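Local coordinates for protein putative thioesterase (Escherichia coli, PDB 5UGZ) that is an unusual type II thioesterase that releases intermediates from the colibactin NRPS/PKS assembly line, probably by hydrolysis, at residues A58-R63 against T172-N177; L29-G34 against D234-D239; F147-V152 against D160-K165; P67-L70 against D74-A77. All blocks are in the same frame, centred on the assembly; numbering follows the deposited sequence.

Contact 1. Residues A58-R63 against T172-N177; sequences AGRGTR and TPIIKN
The guanidinium of Arg-60 turns one face to Ile-174, whose CG2 methyl sits 3.8 Å above the plane, over its centre. At the edge of the same group, in its plane, lies the carbonyl O of Ala-58, taking a weak hydrogen bond from Arg-60 NE (3.3 Å to Ala-58 O); its NH1 has its strongest partner in Gly-34 O and also forms a salt bridge with Asp-178. The arginine chain folds at chi2 (-77°) and chi3 (-45°), which lets one methyl meet both its head and its root: Ile-174 CG2 is 3.9 Å from Arg-60 CB. The other branch, Ile-174 CG1, rests 3.7 Å from Gly-59 O. Gly-59, at positive phi, and Arg-60 both face Arg-63 in a G1 beta bulge, with Gly-59 N bonded to Arg-63 O at 2.7 Å. Shortening Ile-174 to an alanine would probably strip this face of the guanidinium of its apolar cover and open a gap beside the Gly-59 carbonyl. The loop 58-63 follows strand 50-54 and is tied to helix 72-83 through Arg-63 and Asp-78, while helix 165-183 packs Thr-172 and Ile-175 against helix 144-154.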
loop_
_atom_site.group_PDB
_atom_site.type_symbol
_atom_site.label_atom_id
_atom_site.label_comp_id
_atom_site.label_asym_id
_atom_site.label_seq_id
_atom_site.Cartn_x
_atom_site.Cartn_y
_atom_site.Cartn_z
ATOM N N ALA A 58 5.808 -0.776 -11.866
ATOM C CA ALA A 58 6.113 -0.656 -13.280
ATOM C C ALA A 58 4.905 -0.143 -14.058
ATOM O O ALA A 58 3.753 -0.421 -13.718
ATOM C CB ALA A 58 6.560 -2.008 -13.839
ATOM N N GLY A 59 5.182 0.627 -15.105
ATOM C CA GLY A 59 4.163 1.088 -16.027
ATOM C C GLY A 59 3.390 2.321 -15.617
ATOM O O GLY A 59 2.324 2.577 -16.182
ATOM N N ARG A 60 3.868 3.086 -14.640
ATOM C CA ARG A 60 3.269 4.383 -14.354
ATOM C C ARG A 60 4.339 5.253 -13.709
ATOM O O ARG A 60 5.414 4.772 -13.349
ATOM C CB ARG A 60 2.001 4.233 -13.498
ATOM C CG ARG A 60 2.178 4.307 -11.974
ATOM C CD ARG A 60 2.745 3.043 -11.372
ATOM N NE ARG A 60 2.139 1.812 -11.874
ATOM C CZ ARG A 60 1.004 1.275 -11.435
ATOM N NH1 ARG A 60 0.302 1.867 -10.486
ATOM N NH2 ARG A 60 0.576 0.126 -11.958
ATOM N N GLY A 61 4.055 6.552 -13.605
ATOM C CA GLY A 61 4.989 7.448 -12.943
ATOM C C GLY A 61 6.345 7.469 -13.622
ATOM O O GLY A 61 6.453 7.536 -14.844
ATOM N N THR A 62 7.403 7.414 -12.814
ATOM C CA THR A 62 8.754 7.444 -13.358
ATOM C C THR A 62 9.108 6.171 -14.111
ATOM O O THR A 62 10.138 6.131 -14.794
ATOM C CB THR A 62 9.775 7.678 -12.244
ATOM O OG1 THR A 62 9.718 6.599 -11.302
ATOM C CG2 THR A 62 9.482 8.972 -11.521
ATOM N N ARG A 63 8.277 5.141 -14.025
ATOM C CA ARG A 63 8.550 3.880 -14.694
ATOM C C ARG A 63 7.453 3.595 -15.712
ATOM O O ARG A 63 7.044 2.452 -15.916
ATOM C CB ARG A 63 8.728 2.757 -13.666
ATOM C CG ARG A 63 9.938 2.999 -12.747
ATOM C CD ARG A 63 10.249 1.859 -11.795
ATOM N NE ARG A 63 10.615 0.650 -12.515
ATOM C CZ ARG A 63 10.097 -0.548 -12.294
ATOM N NH1 ARG A 63 9.191 -0.738 -11.342
ATOM N NH2 ARG A 63 10.500 -1.570 -13.032
ATOM N N THR A 172 -6.809 4.959 -17.720
ATOM C CA THR A 172 -7.653 3.790 -17.490
ATOM C C THR A 172 -6.889 2.473 -17.517
ATOM O O THR A 172 -7.060 1.669 -16.583
ATOM C CB THR A 172 -8.802 3.818 -18.498
ATOM O OG1 THR A 172 -9.738 4.813 -18.073
ATOM C CG2 THR A 172 -9.492 2.457 -18.562
ATOM N N PRO A 173 -6.051 2.181 -18.516
ATOM C CA PRO A 173 -5.320 0.901 -18.503
ATOM C C PRO A 173 -4.517 0.677 -17.234
ATOM O O PRO A 173 -4.389 -0.464 -16.783
ATOM C CB PRO A 173 -4.400 1.009 -19.726
ATOM C CG PRO A 173 -5.010 2.038 -20.580
ATOM C CD PRO A 173 -5.716 3.003 -19.688
ATOM N N ILE A 174 -3.968 1.738 -16.646
ATOM C CA ILE A 174 -3.098 1.584 -15.485
ATOM C C ILE A 174 -3.898 1.140 -14.263
ATOM O O ILE A 174 -3.570 0.133 -13.632
ATOM C CB ILE A 174 -2.324 2.889 -15.229
ATOM C CG1 ILE A 174 -1.359 3.158 -16.396
ATOM C CG2 ILE A 174 -1.580 2.815 -13.920
ATOM C CD1 ILE A 174 -1.037 4.630 -16.575
ATOM N N ILE A 175 -4.973 1.867 -13.931
ATOM C CA ILE A 175 -5.794 1.523 -12.768
ATOM C C ILE A 175 -6.520 0.190 -12.967
ATOM O O ILE A 175 -6.731 -0.556 -12.003
ATOM C CB ILE A 175 -6.775 2.682 -12.440
ATOM C CG1 ILE A 175 -7.685 2.323 -11.251
ATOM C CG2 ILE A 175 -7.587 3.097 -13.653
ATOM C CD1 ILE A 175 -8.076 3.516 -10.375
ATOM N N LYS A 176 -6.896 -0.142 -14.208
ATOM C CA LYS A 176 -7.555 -1.419 -14.476
ATOM C C LYS A 176 -6.604 -2.585 -14.261
ATOM O O LYS A 176 -7.003 -3.638 -13.744
ATOM C CB LYS A 176 -8.099 -1.438 -15.903
ATOM C CG LYS A 176 -9.214 -2.427 -16.127
ATOM C CD LYS A 176 -9.729 -2.299 -17.541
ATOM C CE LYS A 176 -11.061 -2.997 -17.727
ATOM N NZ LYS A 176 -11.414 -3.017 -19.170
ATOM N N ASN A 177 -5.341 -2.413 -14.659
ATOM C CA ASN A 177 -4.326 -3.422 -14.387
ATOM C C ASN A 177 -4.163 -3.657 -12.893
ATOM O O ASN A 177 -4.065 -4.809 -12.451
ATOM C CB ASN A 177 -2.986 -3.006 -14.988
ATOM C CG ASN A 177 -1.908 -4.057 -14.766
ATOM O OD1 ASN A 177 -1.250 -4.088 -13.721
ATOM N ND2 ASN A 177 -1.749 -4.943 -15.729
#

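Contact 2. Residues L29-G34 against D234-D239; sequences LPYSGG and DHFFVD
Tyr-31 swings its CG between its own backbone N and carbonyl carbon (chi1 42°), lifting the ring to meet Phe-236, whose CG stands beside its backbone N. The setting is an alpha/beta-hydrolase fold: Tyr-31 follows strand 24-29, and His-235, hydrogen-bonded through ND1 to Asp-206 and touching Ser-98 of a GxSxG elbow, is consistent with a catalytic triad. The rings form a T-shaped pair, centroids 5.1 Å apart and planes at 68°, with Phe-236 CE1 above the Tyr-31 face, offset toward its rim and 3.8 Å from Tyr-31 CZ. The tyrosine hydroxyl donates to the carboxylate of Asp-239, Tyr-31 OH to Asp-239 OD2 being 3.0 Å; it arrives on the syn side, 17° out of the carboxylate plane. OD1 of that carboxylate pairs with Lys-41. A phenylalanine in place of Tyr-31 would probably leave Asp-239 OD2 without this donor and the carboxylate freer to turn about its bridge to Lys-41. Gly-34 closes a type II turn from Tyr-31, where a side chain would run into the tyrosine ring. At the edge of that ring, in its plane, Val-238 CG1 lies 3.9 Å from Tyr-31 CE2.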
loop_
_atom_site.group_PDB
_atom_site.type_symbol
_atom_site.label_atom_id
_atom_site.label_comp_id
_atom_site.label_asym_id
_atom_site.label_seq_id
_atom_site.Cartn_x
_atom_site.Cartn_y
_atom_site.Cartn_z
ATOM N N LEU A 29 4.475 2.109 -0.840
ATOM C CA LEU A 29 3.855 1.580 -2.047
ATOM C C LEU A 29 2.506 2.245 -2.277
ATOM O O LEU A 29 1.725 2.391 -1.330
ATOM C CB LEU A 29 3.684 0.047 -1.951
ATOM C CG LEU A 29 4.996 -0.742 -2.053
ATOM C CD1 LEU A 29 5.875 -0.487 -0.852
ATOM C CD2 LEU A 29 4.740 -2.237 -2.190
ATOM N N PRO A 30 2.192 2.651 -3.504
ATOM C CA PRO A 30 0.954 3.391 -3.754
ATOM C C PRO A 30 -0.265 2.484 -3.913
ATOM O O PRO A 30 -0.177 1.264 -4.043
ATOM C CB PRO A 30 1.267 4.140 -5.058
ATOM C CG PRO A 30 2.235 3.261 -5.764
ATOM C CD PRO A 30 3.026 2.522 -4.711
ATOM N N TYR A 31 -1.432 3.116 -3.901
ATOM C CA TYR A 31 -2.681 2.403 -4.121
ATOM C C TYR A 31 -2.903 2.141 -5.615
ATOM O O TYR A 31 -2.080 2.487 -6.463
ATOM C CB TYR A 31 -3.840 3.191 -3.536
ATOM C CG TYR A 31 -3.743 4.662 -3.812
ATOM C CD1 TYR A 31 -3.685 5.143 -5.129
ATOM C CD2 TYR A 31 -3.721 5.579 -2.774
ATOM C CE1 TYR A 31 -3.591 6.492 -5.393
ATOM C CE2 TYR A 31 -3.637 6.929 -3.030
ATOM C CZ TYR A 31 -3.572 7.374 -4.343
ATOM O OH TYR A 31 -3.475 8.709 -4.598
ATOM N N SER A 32 -4.043 1.534 -5.948
ATOM C CA SER A 32 -4.338 1.151 -7.331
ATOM C C SER A 32 -4.444 2.371 -8.242
ATOM O O SER A 32 -5.137 3.341 -7.918
ATOM C CB SER A 32 -5.634 0.343 -7.401
ATOM O OG SER A 32 -5.508 -0.897 -6.725
ATOM N N GLY A 33 -3.776 2.304 -9.402
ATOM C CA GLY A 33 -3.670 3.437 -10.302
ATOM C C GLY A 33 -2.667 4.496 -9.888
ATOM O O GLY A 33 -2.374 5.401 -10.687
ATOM N N GLY A 34 -2.126 4.416 -8.659
ATOM C CA GLY A 34 -1.254 5.451 -8.146
ATOM C C GLY A 34 0.208 5.260 -8.518
ATOM O O GLY A 34 0.630 4.219 -9.037
ATOM N N ASP A 234 -12.899 8.959 3.823
ATOM C CA ASP A 234 -13.166 7.926 2.835
ATOM C C ASP A 234 -11.908 7.117 2.532
ATOM O O ASP A 234 -10.981 7.058 3.343
ATOM C CB ASP A 234 -13.710 8.564 1.559
ATOM C CG ASP A 234 -12.737 9.568 0.956
ATOM O OD1 ASP A 234 -11.739 9.950 1.621
ATOM O OD2 ASP A 234 -12.973 9.982 -0.196
ATOM N N HIS A 235 -11.864 6.496 1.358
ATOM C CA HIS A 235 -10.711 5.682 0.998
ATOM C C HIS A 235 -9.449 6.516 0.889
ATOM O O HIS A 235 -8.351 6.021 1.158
ATOM C CB HIS A 235 -10.981 4.965 -0.321
ATOM C CG HIS A 235 -9.944 3.955 -0.693
ATOM N ND1 HIS A 235 -9.689 2.835 0.067
ATOM C CD2 HIS A 235 -9.122 3.878 -1.768
ATOM C CE1 HIS A 235 -8.741 2.120 -0.512
ATOM N NE2 HIS A 235 -8.381 2.728 -1.628
ATOM N N PHE A 236 -9.574 7.773 0.480
ATOM C CA PHE A 236 -8.407 8.585 0.173
ATOM C C PHE A 236 -8.068 9.541 1.301
ATOM O O PHE A 236 -7.487 10.603 1.060
ATOM C CB PHE A 236 -8.613 9.316 -1.152
ATOM C CG PHE A 236 -8.557 8.400 -2.336
ATOM C CD1 PHE A 236 -7.398 8.285 -3.079
ATOM C CD2 PHE A 236 -9.647 7.624 -2.678
ATOM C CE1 PHE A 236 -7.338 7.443 -4.142
ATOM C CE2 PHE A 236 -9.589 6.765 -3.749
ATOM C CZ PHE A 236 -8.432 6.671 -4.477
ATOM N N PHE A 237 -8.413 9.159 2.539
ATOM C CA PHE A 237 -7.874 9.826 3.714
ATOM C C PHE A 237 -6.352 9.844 3.688
ATOM O O PHE A 237 -5.742 10.760 4.242
ATOM C CB PHE A 237 -8.366 9.137 4.991
ATOM C CG PHE A 237 -7.741 7.797 5.226
ATOM C CD1 PHE A 237 -6.454 7.698 5.737
ATOM C CD2 PHE A 237 -8.424 6.639 4.926
ATOM C CE1 PHE A 237 -5.864 6.476 5.938
ATOM C CE2 PHE A 237 -7.842 5.417 5.132
ATOM C CZ PHE A 237 -6.558 5.336 5.639
ATOM N N VAL A 238 -5.720 8.848 3.047
ATOM C CA VAL A 238 -4.255 8.786 3.009
ATOM C C VAL A 238 -3.660 10.027 2.348
ATOM O O VAL A 238 -2.527 10.421 2.652
ATOM C CB VAL A 238 -3.780 7.490 2.308
ATOM C CG1 VAL A 238 -4.014 7.571 0.795
ATOM C CG2 VAL A 238 -2.302 7.195 2.618
ATOM N N ASP A 239 -4.388 10.648 1.424
ATOM C CA ASP A 239 -3.921 11.894 0.827
ATOM C C ASP A 239 -4.458 13.106 1.562
ATOM O O ASP A 239 -3.708 14.046 1.827
ATOM C CB ASP A 239 -4.339 12.010 -0.646
ATOM C CG ASP A 239 -3.711 10.957 -1.533
ATOM O OD1 ASP A 239 -2.468 10.924 -1.663
ATOM O OD2 ASP A 239 -4.477 10.174 -2.123
#

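Contact 3. Residues F147-V152 against D160-K165; sequences FMEEIV and DVFRNK
Met-148 O is approached from two directions: Val-152 N gives it the regular helical hydrogen bond (3.0 Å from Val-152 N to Met-148 O), and Phe-162 brings the edge of its ring up to it, with Phe-162 CE1 3.6 Å from Met-148 O. The ring thus points edge-on into the flank of helix 144-154, and Met-148 C and Glu-149 N lie near its plane. Side chains one turn apart hold the rim. Val-152 CG2 meets Phe-162 CE1 at 3.7 Å, again at the edge, while Met-148 CB stands 3.9 Å from Phe-162 CZ. Glu-149 contributes its aliphatic part, its CG 3.7 Å from Phe-162 CZ, and its carboxylate plane is turned well away from that of the ring. Beside this, Met-148 bends at chi2 (-59°) and chi3 (-61°) and so carries its CE round to Val-161 CG1, 4.1 Å away; both residues also touch Met-168 of helix 165-183. Residues 160-164 are the later part of the loop that leads from helix 144-154 into helix 165-183; both helices lie between strands 121-125 and 198-203, where related thioesterases carry their lid. Apart from backbone atoms of Met-148 and Glu-149, the groups that meet are carbon, so the two segments are held to each other by van der Waals contact, without directional side-chain bonds, at a site only partly shielded from solvent.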
loop_
_atom_site.group_PDB
_atom_site.type_symbol
_atom_site.label_atom_id
_atom_site.label_comp_id
_atom_site.label_asym_id
_atom_site.label_seq_id
_atom_site.Cartn_x
_atom_site.Cartn_y
_atom_site.Cartn_z
ATOM N N PHE A 147 -16.097 -0.030 -16.281
ATOM C CA PHE A 147 -15.180 -0.148 -15.150
ATOM C C PHE A 147 -15.005 1.195 -14.447
ATOM O O PHE A 147 -15.231 1.313 -13.238
ATOM C CB PHE A 147 -13.834 -0.696 -15.641
ATOM C CG PHE A 147 -12.769 -0.759 -14.577
ATOM C CD1 PHE A 147 -12.733 -1.809 -13.668
ATOM C CD2 PHE A 147 -11.790 0.221 -14.499
ATOM C CE1 PHE A 147 -11.749 -1.870 -12.680
ATOM C CE2 PHE A 147 -10.804 0.167 -13.513
ATOM C CZ PHE A 147 -10.784 -0.883 -12.607
ATOM N N MET A 148 -14.631 2.232 -15.198
ATOM C CA MET A 148 -14.339 3.521 -14.582
ATOM C C MET A 148 -15.568 4.127 -13.924
ATOM O O MET A 148 -15.441 4.817 -12.905
ATOM C CB MET A 148 -13.762 4.481 -15.615
ATOM C CG MET A 148 -12.421 4.029 -16.179
ATOM S SD MET A 148 -11.168 3.852 -14.895
ATOM C CE MET A 148 -11.099 5.530 -14.275
ATOM N N GLU A 149 -16.757 3.899 -14.487
ATOM C CA GLU A 149 -17.970 4.363 -13.825
ATOM C C GLU A 149 -18.171 3.624 -12.509
ATOM O O GLU A 149 -18.561 4.225 -11.503
ATOM C CB GLU A 149 -19.179 4.199 -14.751
ATOM C CG GLU A 149 -19.105 5.040 -16.037
ATOM C CD GLU A 149 -20.368 4.953 -16.903
ATOM O OE1 GLU A 149 -21.435 5.422 -16.457
ATOM O OE2 GLU A 149 -20.296 4.418 -18.036
ATOM N N GLU A 150 -17.865 2.329 -12.484
ATOM C CA GLU A 150 -18.053 1.574 -11.250
ATOM C C GLU A 150 -17.072 2.007 -10.168
ATOM O O GLU A 150 -17.429 2.043 -8.986
ATOM C CB GLU A 150 -17.915 0.081 -11.510
ATOM C CG GLU A 150 -18.186 -0.745 -10.276
ATOM C CD GLU A 150 -19.619 -0.605 -9.770
ATOM O OE1 GLU A 150 -20.527 -0.292 -10.573
ATOM O OE2 GLU A 150 -19.844 -0.816 -8.564
ATOM N N ILE A 151 -15.823 2.306 -10.532
ATOM C CA ILE A 151 -14.870 2.614 -9.472
ATOM C C ILE A 151 -15.035 4.054 -9.010
ATOM O O ILE A 151 -14.751 4.367 -7.850
ATOM C CB ILE A 151 -13.418 2.301 -9.887
ATOM C CG1 ILE A 151 -12.931 3.218 -11.007
ATOM C CG2 ILE A 151 -13.262 0.817 -10.251
ATOM C CD1 ILE A 151 -11.422 3.151 -11.197
ATOM N N VAL A 152 -15.503 4.944 -9.885
ATOM C CA VAL A 152 -15.953 6.259 -9.429
ATOM C C VAL A 152 -17.126 6.099 -8.468
ATOM O O VAL A 152 -17.207 6.786 -7.443
ATOM C CB VAL A 152 -16.305 7.160 -10.631
ATOM C CG1 VAL A 152 -17.404 8.132 -10.279
ATOM C CG2 VAL A 152 -15.081 7.929 -11.104
ATOM N N ASP A 160 -13.437 13.538 -9.858
ATOM C CA ASP A 160 -12.993 14.533 -10.822
ATOM C C ASP A 160 -12.125 13.927 -11.916
ATOM O O ASP A 160 -11.394 14.659 -12.594
ATOM C CB ASP A 160 -12.246 15.665 -10.108
ATOM C CG ASP A 160 -10.889 15.232 -9.563
ATOM O OD1 ASP A 160 -9.898 15.275 -10.331
ATOM O OD2 ASP A 160 -10.811 14.859 -8.369
ATOM N N VAL A 161 -12.189 12.604 -12.091
ATOM C CA VAL A 161 -11.391 11.944 -13.117
ATOM C C VAL A 161 -12.096 11.980 -14.474
ATOM O O VAL A 161 -11.436 11.988 -15.522
ATOM C CB VAL A 161 -11.071 10.500 -12.697
ATOM C CG1 VAL A 161 -10.994 9.611 -13.934
ATOM C CG2 VAL A 161 -9.763 10.443 -11.907
ATOM N N PHE A 162 -13.432 11.995 -14.476
ATOM C CA PHE A 162 -14.209 12.096 -15.706
ATOM C C PHE A 162 -14.234 13.503 -16.276
ATOM O O PHE A 162 -14.725 13.684 -17.396
ATOM C CB PHE A 162 -15.651 11.649 -15.467
ATOM C CG PHE A 162 -15.872 10.171 -15.604
ATOM C CD1 PHE A 162 -15.491 9.303 -14.603
ATOM C CD2 PHE A 162 -16.492 9.655 -16.723
ATOM C CE1 PHE A 162 -15.710 7.944 -14.729
ATOM C CE2 PHE A 162 -16.719 8.303 -16.848
ATOM C CZ PHE A 162 -16.326 7.446 -15.853
ATOM N N ARG A 163 -13.755 14.502 -15.534
ATOM C CA ARG A 163 -13.705 15.863 -16.062
ATOM C C ARG A 163 -12.800 15.942 -17.286
ATOM O O ARG A 163 -13.206 16.426 -18.350
ATOM C CB ARG A 163 -13.220 16.821 -14.984
ATOM C CG ARG A 163 -13.528 16.339 -13.591
ATOM C CD ARG A 163 -15.008 16.212 -13.370
ATOM N NE ARG A 163 -15.327 16.483 -11.978
ATOM C CZ ARG A 163 -15.330 17.704 -11.455
ATOM N NH1 ARG A 163 -15.029 18.749 -12.225
ATOM N NH2 ARG A 163 -15.633 17.879 -10.169
ATOM N N ASN A 164 -11.568 15.479 -17.154
ATOM C CA ASN A 164 -10.627 15.467 -18.263
ATOM C C ASN A 164 -10.679 14.082 -18.906
ATOM O O ASN A 164 -10.218 13.093 -18.323
ATOM C CB ASN A 164 -9.222 15.835 -17.788
ATOM C CG ASN A 164 -8.285 16.118 -18.934
ATOM O OD1 ASN A 164 -8.682 16.047 -20.102
ATOM N ND2 ASN A 164 -7.034 16.448 -18.613
ATOM N N LYS A 165 -11.285 14.011 -20.094
ATOM C CA LYS A 165 -11.345 12.762 -20.836
ATOM C C LYS A 165 -10.016 12.440 -21.506
ATOM O O LYS A 165 -9.772 11.276 -21.849
ATOM C CB LYS A 165 -12.469 12.821 -21.872
ATOM C CG LYS A 165 -13.781 13.385 -21.320
ATOM C CD LYS A 165 -14.909 13.275 -22.346
ATOM C CE LYS A 165 -16.118 14.149 -21.992
ATOM N NZ LYS A 165 -17.204 13.993 -23.019
#

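Contact 4. Residues P67-L70 against D74-A77; sequences PLCL and DAVA. With BME (beta-mercaptoethanol), chain C.
Cys-69 and Ala-75 meet through their beta carbons, Cys-69 CB lying 3.6 Å from Ala-75 CB. The sulfur of Cys-69 is modelled closer still to the alanine, and also to the sulfur of a beta-mercaptoethanol molecule, at separations too short for ordinary packing; its exact position, and whether the two sulfurs are bonded, is therefore doubtful. On the next residue, Leu-70 CB touches the carboxylate of Asp-74, 3.7 Å from Asp-74 OD1, while the rest of the leucine leads away from the helix. The additive, probably from the crystallisation liquor, lies between the segments: its O1 donates a hydrogen bond to Pro-67 O (2.9 Å from O1 to Pro-67 O), and its S2 is modelled 3.5 Å from Asp-74 O. Pro-67 CD packs against the same O1 at 3.4 Å. Residues 67-69 have the extended backbone angles of a polyproline II conformation and lead into helix 72-83, which follows strand 50-54 in the alpha/beta-hydrolase fold. As modelled, SG stands beside the backbone N of Cys-69 (chi1 -84°) and heads toward the first turn of that helix, with the same doubt about its exact place. Beyond this layer, Asn-177 ND2 of helix 165-183 binds Cys-69 O, and Leu-181 touches the cysteine side chain. Asp-74 OD1 takes a weak hydrogen bond from Thr-71. Farther out, Ala-75 packs on Met-103, and Val-76, whose CB points away from the loop, on Glu-106 and Tyr-110, all three of helix 99-113.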
loop_
_atom_site.group_PDB
_atom_site.type_symbol
_atom_site.label_atom_id
_atom_site.label_comp_id
_atom_site.label_asym_id
_atom_site.label_seq_id
_atom_site.Cartn_x
_atom_site.Cartn_y
_atom_site.Cartn_z
ATOM N N PRO A 67 6.723 -2.303 -18.947
ATOM C CA PRO A 67 5.454 -3.022 -19.089
ATOM C C PRO A 67 4.763 -3.176 -17.744
ATOM O O PRO A 67 5.408 -3.234 -16.701
ATOM C CB PRO A 67 5.876 -4.378 -19.667
ATOM C CG PRO A 67 7.201 -4.108 -20.325
ATOM C CD PRO A 67 7.865 -3.102 -19.433
ATOM N N LEU A 68 3.432 -3.225 -17.781
ATOM C CA LEU A 68 2.649 -3.414 -16.568
ATOM C C LEU A 68 2.812 -4.845 -16.065
ATOM O O LEU A 68 3.005 -5.774 -16.849
ATOM C CB LEU A 68 1.168 -3.083 -16.839
ATOM C CG LEU A 68 0.833 -1.585 -17.079
ATOM C CD1 LEU A 68 -0.450 -1.370 -17.899
ATOM C CD2 LEU A 68 0.725 -0.815 -15.757
ATOM N N CYS A 69 2.737 -5.012 -14.748
ATOM C CA CYS A 69 2.878 -6.327 -14.133
ATOM C C CYS A 69 1.821 -7.296 -14.649
ATOM O O CYS A 69 0.745 -6.885 -15.083
ATOM C CB CYS A 69 2.792 -6.217 -12.609
ATOM S SG CYS A 69 4.348 -5.773 -11.803
ATOM N N LEU A 70 2.136 -8.586 -14.599
ATOM C CA LEU A 70 1.215 -9.618 -15.061
ATOM C C LEU A 70 0.483 -10.265 -13.890
ATOM O O LEU A 70 -0.724 -10.496 -13.953
ATOM C CB LEU A 70 1.963 -10.683 -15.866
ATOM C CG LEU A 70 1.707 -10.696 -17.375
ATOM C CD1 LEU A 70 0.916 -11.932 -17.775
ATOM C CD2 LEU A 70 0.985 -9.430 -17.809
ATOM N N ASP A 74 4.780 -11.446 -9.899
ATOM C CA ASP A 74 5.683 -10.677 -10.762
ATOM C C ASP A 74 5.817 -9.241 -10.286
ATOM O O ASP A 74 6.907 -8.659 -10.346
ATOM C CB ASP A 74 5.193 -10.669 -12.205
ATOM C CG ASP A 74 5.299 -12.014 -12.860
ATOM O OD1 ASP A 74 4.633 -12.226 -13.891
ATOM O OD2 ASP A 74 6.044 -12.859 -12.350
ATOM N N ALA A 75 4.713 -8.644 -9.850
ATOM C CA ALA A 75 4.763 -7.284 -9.333
ATOM C C ALA A 75 5.604 -7.190 -8.065
ATOM O O ALA A 75 6.283 -6.180 -7.852
ATOM C CB ALA A 75 3.347 -6.784 -9.087
ATOM N N VAL A 76 5.588 -8.228 -7.227
ATOM C CA VAL A 76 6.406 -8.236 -6.013
ATOM C C VAL A 76 7.894 -8.362 -6.353
ATOM O O VAL A 76 8.736 -7.673 -5.771
ATOM C CB VAL A 76 5.953 -9.359 -5.064
ATOM C CG1 VAL A 76 6.960 -9.516 -3.970
ATOM C CG2 VAL A 76 4.589 -9.036 -4.476
ATOM N N ALA A 77 8.242 -9.264 -7.274
ATOM C CA ALA A 77 9.624 -9.366 -7.744
ATOM C C ALA A 77 10.110 -8.049 -8.340
ATOM O O ALA A 77 11.270 -7.667 -8.161
ATOM C CB ALA A 77 9.733 -10.493 -8.776
HETATM C C1 BME C . 7.723 -5.292 -15.127
HETATM C C2 BME C . 6.586 -6.314 -15.102
HETATM O O1 BME C . 7.950 -4.646 -16.362
HETATM S S2 BME C . 6.297 -7.015 -13.418
#

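Along the chain, contact 2 joins the most distant segments, 29-34 and 234-239, and encloses the other three; contact 1 in turn encloses contact 4 and then contact 3. Helix 165-183 is the shared element. Its residues 172-177 touch 58-63 in contact 1, and Ile-175 packs both on Ile-151 of contact 3 and on Ser-32 and Gly-33 of contact 2. Ala-58 of contact 1 lies against Pro-67 of contact 4. Centres of contacts 1 and 4 are about 11 Å apart, of 1 and 2 about 14 Å, and of 3 and 4 about 25 Å. The probable lid helices are thus fastened to loops at the C-terminal ends of the parallel strands, where the active site probably lies.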